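PDB 5XUN: acetyltransferase from Klebsiella pneumoniae, which probably transfers the acetyl group of acetyl-CoA to glycyl-tRNA, acting as the toxin of a type II toxin-antitoxin pair. Local coordinates for residues F70-L75 against K82-Q87; M74-T79 against I151-E156. The protein carries 1 engineered substitution. All coordinates share one frame; numbering follows the deposited sequence.

Interaction 1 of 2, residues F70-L75 against K82-Q87; sequences FERGML and KKIPYQ
In the connection that joins the antiparallel neighbours 59-71 and 88-99 of the GNAT sheet, R72 reaches across to the returning chain at I84-Q87. Its backbone N donates to Q87 O at 2.8 Å, nearly straight at 174°; with the backbone pairing of F70 and A89, this carries the antiparallel pairing one step past the end of strand 59-71. The same Q87 O also receives a CA-H contact from E71 CA at 3.6 Å. The R72 side chain then extends to the carbonyl oxygens of I84 and Y86. CG is anti to the backbone N (chi1 151°), and a bend at chi3 turns NE aside from an extended course. NH1 donates to I84 O at 2.8 Å, in the plane of that carbonyl but somewhat out of the guanidinium plane, and less straight at 141°. Y86 O sits over the centre of one guanidinium face, 3.1 Å from CZ, without a hydrogen bond; the positive charge probably attracts this partly negative oxygen. The R72 and I84 side chains pass alongside in opposite senses, CD of R72 lying 3.9 Å from CB of I84. L75 CD2 meets I84 CG1 at 4.3 Å, and both residues touch Y130. I84 also packs on I44 of the second subunit, and Y86 OH is hydrogen-bonded to OE1 of that subunit's Q39. Helix 78-83 is thus carried in a connection, closed at its base by the R72 bonds, between two antiparallel strands of the GNAT fold.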
loop_
_atom_site.group_PDB
_atom_site.type_symbol
_atom_site.label_atom_id
_atom_site.label_comp_id
_atom_site.label_asym_id
_atom_site.label_seq_id
_atom_site.Cartn_x
_atom_site.Cartn_y
_atom_site.Cartn_z
ATOM N N PHE B 70 -6.114 -2.558 8.496
ATOM C CA PHE B 70 -6.908 -3.430 9.350
ATOM C C PHE B 70 -6.954 -2.841 10.751
ATOM O O PHE B 70 -6.069 -2.080 11.152
ATOM C CB PHE B 70 -6.351 -4.858 9.372
ATOM C CG PHE B 70 -5.009 -4.988 10.045
ATOM C CD1 PHE B 70 -3.838 -4.756 9.347
ATOM C CD2 PHE B 70 -4.924 -5.386 11.368
ATOM C CE1 PHE B 70 -2.608 -4.892 9.960
ATOM C CE2 PHE B 70 -3.698 -5.525 11.992
ATOM C CZ PHE B 70 -2.537 -5.279 11.289
ATOM N N GLU B 71 -8.012 -3.199 11.481
ATOM C CA GLU B 71 -8.266 -2.627 12.799
ATOM C C GLU B 71 -7.111 -2.898 13.753
ATOM O O GLU B 71 -6.655 -4.036 13.890
ATOM C CB GLU B 71 -9.567 -3.177 13.380
ATOM C CG GLU B 71 -10.818 -2.590 12.749
ATOM C CD GLU B 71 -12.064 -2.842 13.576
ATOM O OE1 GLU B 71 -11.932 -3.072 14.799
ATOM O OE2 GLU B 71 -13.174 -2.809 13.003
ATOM N N ARG B 72 -6.653 -1.842 14.423
ATOM C CA ARG B 72 -5.555 -1.966 15.376
ATOM C C ARG B 72 -5.842 -3.006 16.454
ATOM O O ARG B 72 -4.919 -3.685 16.922
ATOM C CB ARG B 72 -5.273 -0.593 15.993
ATOM C CG ARG B 72 -4.710 -0.611 17.402
ATOM C CD ARG B 72 -4.652 0.787 17.978
ATOM N NE ARG B 72 -5.959 1.429 18.056
ATOM C CZ ARG B 72 -6.142 2.702 18.395
ATOM N NH1 ARG B 72 -5.102 3.471 18.681
ATOM N NH2 ARG B 72 -7.366 3.214 18.436
ATOM N N GLY B 73 -7.113 -3.183 16.827
ATOM C CA GLY B 73 -7.459 -4.102 17.900
ATOM C C GLY B 73 -7.207 -5.564 17.590
ATOM O O GLY B 73 -7.117 -6.372 18.518
ATOM N N MET B 74 -7.059 -5.918 16.314
ATOM C CA MET B 74 -6.808 -7.309 15.956
ATOM C C MET B 74 -5.411 -7.763 16.348
ATOM O O MET B 74 -5.159 -8.971 16.406
ATOM C CB MET B 74 -6.998 -7.506 14.453
ATOM C CG MET B 74 -8.327 -7.009 13.898
ATOM S SD MET B 74 -8.509 -7.504 12.175
ATOM C CE MET B 74 -10.279 -7.374 11.950
ATOM N N LEU B 75 -4.504 -6.829 16.606
ATOM C CA LEU B 75 -3.145 -7.178 16.993
ATOM C C LEU B 75 -3.144 -7.910 18.334
ATOM O O LEU B 75 -3.826 -7.476 19.274
ATOM C CB LEU B 75 -2.290 -5.916 17.088
ATOM C CG LEU B 75 -1.214 -5.627 16.039
ATOM C CD1 LEU B 75 -1.749 -5.729 14.634
ATOM C CD2 LEU B 75 -0.600 -4.272 16.284
ATOM N N LYS B 82 -0.477 -0.030 21.261
ATOM C CA LYS B 82 -0.187 1.308 21.767
ATOM C C LYS B 82 0.713 2.097 20.828
ATOM O O LYS B 82 0.703 3.332 20.868
ATOM C CB LYS B 82 0.455 1.223 23.156
ATOM C CG LYS B 82 -0.466 0.687 24.240
ATOM C CD LYS B 82 -0.002 1.155 25.603
ATOM C CE LYS B 82 -0.848 0.566 26.717
ATOM N NZ LYS B 82 -0.267 0.880 28.059
ATOM N N LYS B 83 1.493 1.415 19.989
ATOM C CA LYS B 83 2.316 2.093 18.996
ATOM C C LYS B 83 1.516 2.548 17.780
ATOM O O LYS B 83 2.015 3.379 17.012
ATOM C CB LYS B 83 3.463 1.182 18.546
ATOM N N ILE B 84 0.299 2.038 17.593
ATOM C CA ILE B 84 -0.547 2.436 16.470
ATOM C C ILE B 84 -1.519 3.501 16.961
ATOM O O ILE B 84 -2.536 3.158 17.575
ATOM C CB ILE B 84 -1.355 1.254 15.908
ATOM C CG1 ILE B 84 -0.518 -0.026 15.772
ATOM C CG2 ILE B 84 -1.952 1.640 14.560
ATOM C CD1 ILE B 84 0.598 0.030 14.810
ATOM N N PRO B 85 -1.293 4.786 16.686
ATOM C CA PRO B 85 -2.121 5.835 17.286
ATOM C C PRO B 85 -3.431 6.094 16.560
ATOM O O PRO B 85 -4.070 7.116 16.823
ATOM C CB PRO B 85 -1.212 7.071 17.218
ATOM C CG PRO B 85 -0.147 6.746 16.210
ATOM C CD PRO B 85 -0.323 5.338 15.730
ATOM N N TYR B 86 -3.843 5.205 15.663
ATOM C CA TYR B 86 -5.033 5.387 14.851
ATOM C C TYR B 86 -5.856 4.110 14.897
ATOM O O TYR B 86 -5.408 3.075 15.398
ATOM C CB TYR B 86 -4.688 5.719 13.393
ATOM C CG TYR B 86 -3.539 6.686 13.206
ATOM C CD1 TYR B 86 -3.739 8.058 13.283
ATOM C CD2 TYR B 86 -2.263 6.225 12.930
ATOM C CE1 TYR B 86 -2.692 8.944 13.100
ATOM C CE2 TYR B 86 -1.209 7.100 12.749
ATOM C CZ TYR B 86 -1.428 8.458 12.834
ATOM O OH TYR B 86 -0.379 9.331 12.649
ATOM N N GLN B 87 -7.062 4.185 14.331
ATOM C CA GLN B 87 -7.971 3.045 14.382
ATOM C C GLN B 87 -7.442 1.858 13.590
ATOM O O GLN B 87 -7.634 0.704 13.990
ATOM C CB GLN B 87 -9.339 3.445 13.833
ATOM C CG GLN B 87 -10.419 2.403 14.069
ATOM C CD GLN B 87 -11.756 2.815 13.489
ATOM O OE1 GLN B 87 -12.515 3.555 14.109
ATOM N NE2 GLN B 87 -12.042 2.348 12.275
#

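Interaction 2 of 2, residues M74-T79 against I151-E156; sequences MLPSKT and IQLVDE
L153 lies against the turn at M74-P76. Its CB packs on M74 CB at 4.1 Å and also borders M74 O. CG is anti to the carbonyl carbon (chi1 -64°), near the same oxygen. At the tip, CD2 lies 3.3 Å from M74 O, touches L75 CD1 at 4.2 Å and also borders P76 CD, while the side chain touches F162. M74 O is thus flanked by hydrocarbon, but it accepts a hydrogen bond from V154 N at 3.2 Å, which arrives in the carbonyl plane on a lone pair with a near-linear N-H (164°). L153 CA adds a strongly bent CA-H...O contact to this oxygen. Segment 151-156 holds the short edge strand 151-152, which pairs antiparallel with 160-164 in the C-terminal part of the GNAT sheet, and the loop that follows; backbone hydrogen bonds join I151 with F162 and L153 with L160. This loop therefore meets the chain coming off strand 59-71. V154 CG2 is 4.1 Å from M74 CG, the two side chains running alongside in the same sense, and both touch L160. P76 CD approaches I151 CD1 at 3.5 Å, the two side chains crossing obliquely. On the loop side, Q152 NE2 donates to L153 O and S158 O, while K142 NZ bonds to Q152 OE1. Beyond P76, S77 is the N-cap of helix 78-83, its OG accepting from Q80 N.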
loop_
_atom_site.group_PDB
_atom_site.type_symbol
_atom_site.label_atom_id
_atom_site.label_comp_id
_atom_site.label_asym_id
_atom_site.label_seq_id
_atom_site.Cartn_x
_atom_site.Cartn_y
_atom_site.Cartn_z
ATOM N N MET B 74 -7.059 -5.918 16.314
ATOM C CA MET B 74 -6.808 -7.309 15.956
ATOM C C MET B 74 -5.411 -7.763 16.348
ATOM O O MET B 74 -5.159 -8.971 16.406
ATOM C CB MET B 74 -6.998 -7.506 14.453
ATOM C CG MET B 74 -8.327 -7.009 13.898
ATOM S SD MET B 74 -8.509 -7.504 12.175
ATOM C CE MET B 74 -10.279 -7.374 11.950
ATOM N N LEU B 75 -4.504 -6.829 16.606
ATOM C CA LEU B 75 -3.145 -7.178 16.993
ATOM C C LEU B 75 -3.144 -7.910 18.334
ATOM O O LEU B 75 -3.826 -7.476 19.274
ATOM C CB LEU B 75 -2.290 -5.916 17.088
ATOM C CG LEU B 75 -1.214 -5.627 16.039
ATOM C CD1 LEU B 75 -1.749 -5.729 14.634
ATOM C CD2 LEU B 75 -0.600 -4.272 16.284
ATOM N N PRO B 76 -2.396 -9.007 18.470
ATOM C CA PRO B 76 -2.364 -9.702 19.764
ATOM C C PRO B 76 -1.607 -8.926 20.826
ATOM O O PRO B 76 -1.988 -8.968 22.003
ATOM C CB PRO B 76 -1.660 -11.029 19.442
ATOM C CG PRO B 76 -0.921 -10.782 18.174
ATOM C CD PRO B 76 -1.685 -9.744 17.414
ATOM N N SER B 77 -0.551 -8.211 20.443
ATOM C CA SER B 77 0.271 -7.473 21.396
ATOM C C SER B 77 -0.383 -6.126 21.681
ATOM O O SER B 77 -0.515 -5.287 20.783
ATOM C CB SER B 77 1.683 -7.295 20.842
ATOM O OG SER B 77 2.453 -6.421 21.648
ATOM N N LYS B 78 -0.813 -5.925 22.928
ATOM C CA LYS B 78 -1.304 -4.612 23.332
ATOM C C LYS B 78 -0.181 -3.585 23.297
ATOM O O LYS B 78 -0.434 -2.387 23.140
ATOM C CB LYS B 78 -1.936 -4.681 24.723
ATOM N N THR B 79 1.063 -4.040 23.452
ATOM C CA THR B 79 2.211 -3.158 23.285
ATOM C C THR B 79 2.278 -2.626 21.859
ATOM O O THR B 79 2.456 -1.422 21.639
ATOM C CB THR B 79 3.494 -3.910 23.652
ATOM O OG1 THR B 79 3.668 -3.898 25.049
ATOM C CG2 THR B 79 4.705 -3.308 22.995
ATOM N N ILE B 151 1.408 -14.590 12.350
ATOM C CA ILE B 151 0.875 -14.502 13.701
ATOM C C ILE B 151 -0.640 -14.426 13.613
ATOM O O ILE B 151 -1.209 -13.878 12.660
ATOM C CB ILE B 151 1.471 -13.315 14.491
ATOM C CG1 ILE B 151 1.040 -11.985 13.892
ATOM C CG2 ILE B 151 2.983 -13.395 14.483
ATOM C CD1 ILE B 151 0.108 -11.215 14.766
ATOM N N GLN B 152 -1.267 -14.892 14.653
ATOM C CA GLN B 152 -2.684 -14.965 14.668
ATOM C C GLN B 152 -3.347 -13.728 15.191
ATOM O O GLN B 152 -3.052 -13.275 16.210
ATOM C CB GLN B 152 -3.084 -16.177 15.504
ATOM C CG GLN B 152 -4.511 -16.189 15.908
ATOM C CD GLN B 152 -5.371 -16.715 14.826
ATOM O OE1 GLN B 152 -5.387 -17.886 14.572
ATOM N NE2 GLN B 152 -6.151 -15.856 14.241
ATOM N N LEU B 153 -4.271 -13.214 14.440
ATOM C CA LEU B 153 -5.030 -12.049 14.822
ATOM C C LEU B 153 -6.371 -12.442 15.441
ATOM O O LEU B 153 -6.820 -13.523 15.230
ATOM C CB LEU B 153 -5.289 -11.178 13.602
ATOM C CG LEU B 153 -4.169 -10.509 12.826
ATOM C CD1 LEU B 153 -4.634 -9.887 11.538
ATOM C CD2 LEU B 153 -3.414 -9.499 13.634
ATOM N N VAL B 154 -7.009 -11.544 16.188
ATOM C CA VAL B 154 -8.320 -11.799 16.813
ATOM C C VAL B 154 -8.236 -13.001 17.753
ATOM O O VAL B 154 -7.420 -12.997 18.617
ATOM C CB VAL B 154 -9.498 -11.874 15.809
ATOM C CG1 VAL B 154 -10.826 -11.540 16.461
ATOM C CG2 VAL B 154 -9.301 -10.901 14.689
ATOM N N ASP B 155 -9.096 -14.003 17.626
ATOM C CA ASP B 155 -9.024 -15.164 18.503
ATOM C C ASP B 155 -8.286 -16.337 17.882
ATOM O O ASP B 155 -7.837 -16.233 16.798
ATOM C CB ASP B 155 -10.379 -15.508 19.145
ATOM C CG ASP B 155 -11.520 -15.545 18.164
ATOM O OD1 ASP B 155 -12.524 -14.873 18.404
ATOM O OD2 ASP B 155 -11.448 -16.263 17.170
ATOM N N GLU B 156 -8.129 -17.435 18.601
ATOM C CA GLU B 156 -7.405 -18.601 18.093
ATOM C C GLU B 156 -8.047 -19.382 16.957
ATOM O O GLU B 156 -7.408 -20.229 16.382
ATOM C CB GLU B 156 -6.811 -19.512 19.202
ATOM C CG GLU B 156 -7.782 -20.160 20.165
ATOM C CD GLU B 156 -7.085 -20.946 21.279
ATOM O OE1 GLU B 156 -6.786 -20.360 22.334
ATOM O OE2 GLU B 156 -6.868 -22.163 21.125
#

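Both interactions start from the chain that leaves strand 59-71 and share M74 and L75; the centres of interactions 1 and 2 are about 10 Å apart, on the same side of the chain's centre. Neither is fully core: each mixes buried leucine or isoleucine with exposed residues. Interaction 1 is local, closing the connection to strand 88-99, and it is mainly polar, with a guanidinium set among backbone carbonyls; its far side faces the second subunit. Interaction 2 joins parts distant in sequence, reaching the edge strand 151-152, and is mostly apolar with one backbone bond; no other chain of the assembly touches it. Together they connect the segment before helix 78-83 to two separate parts of the same sheet.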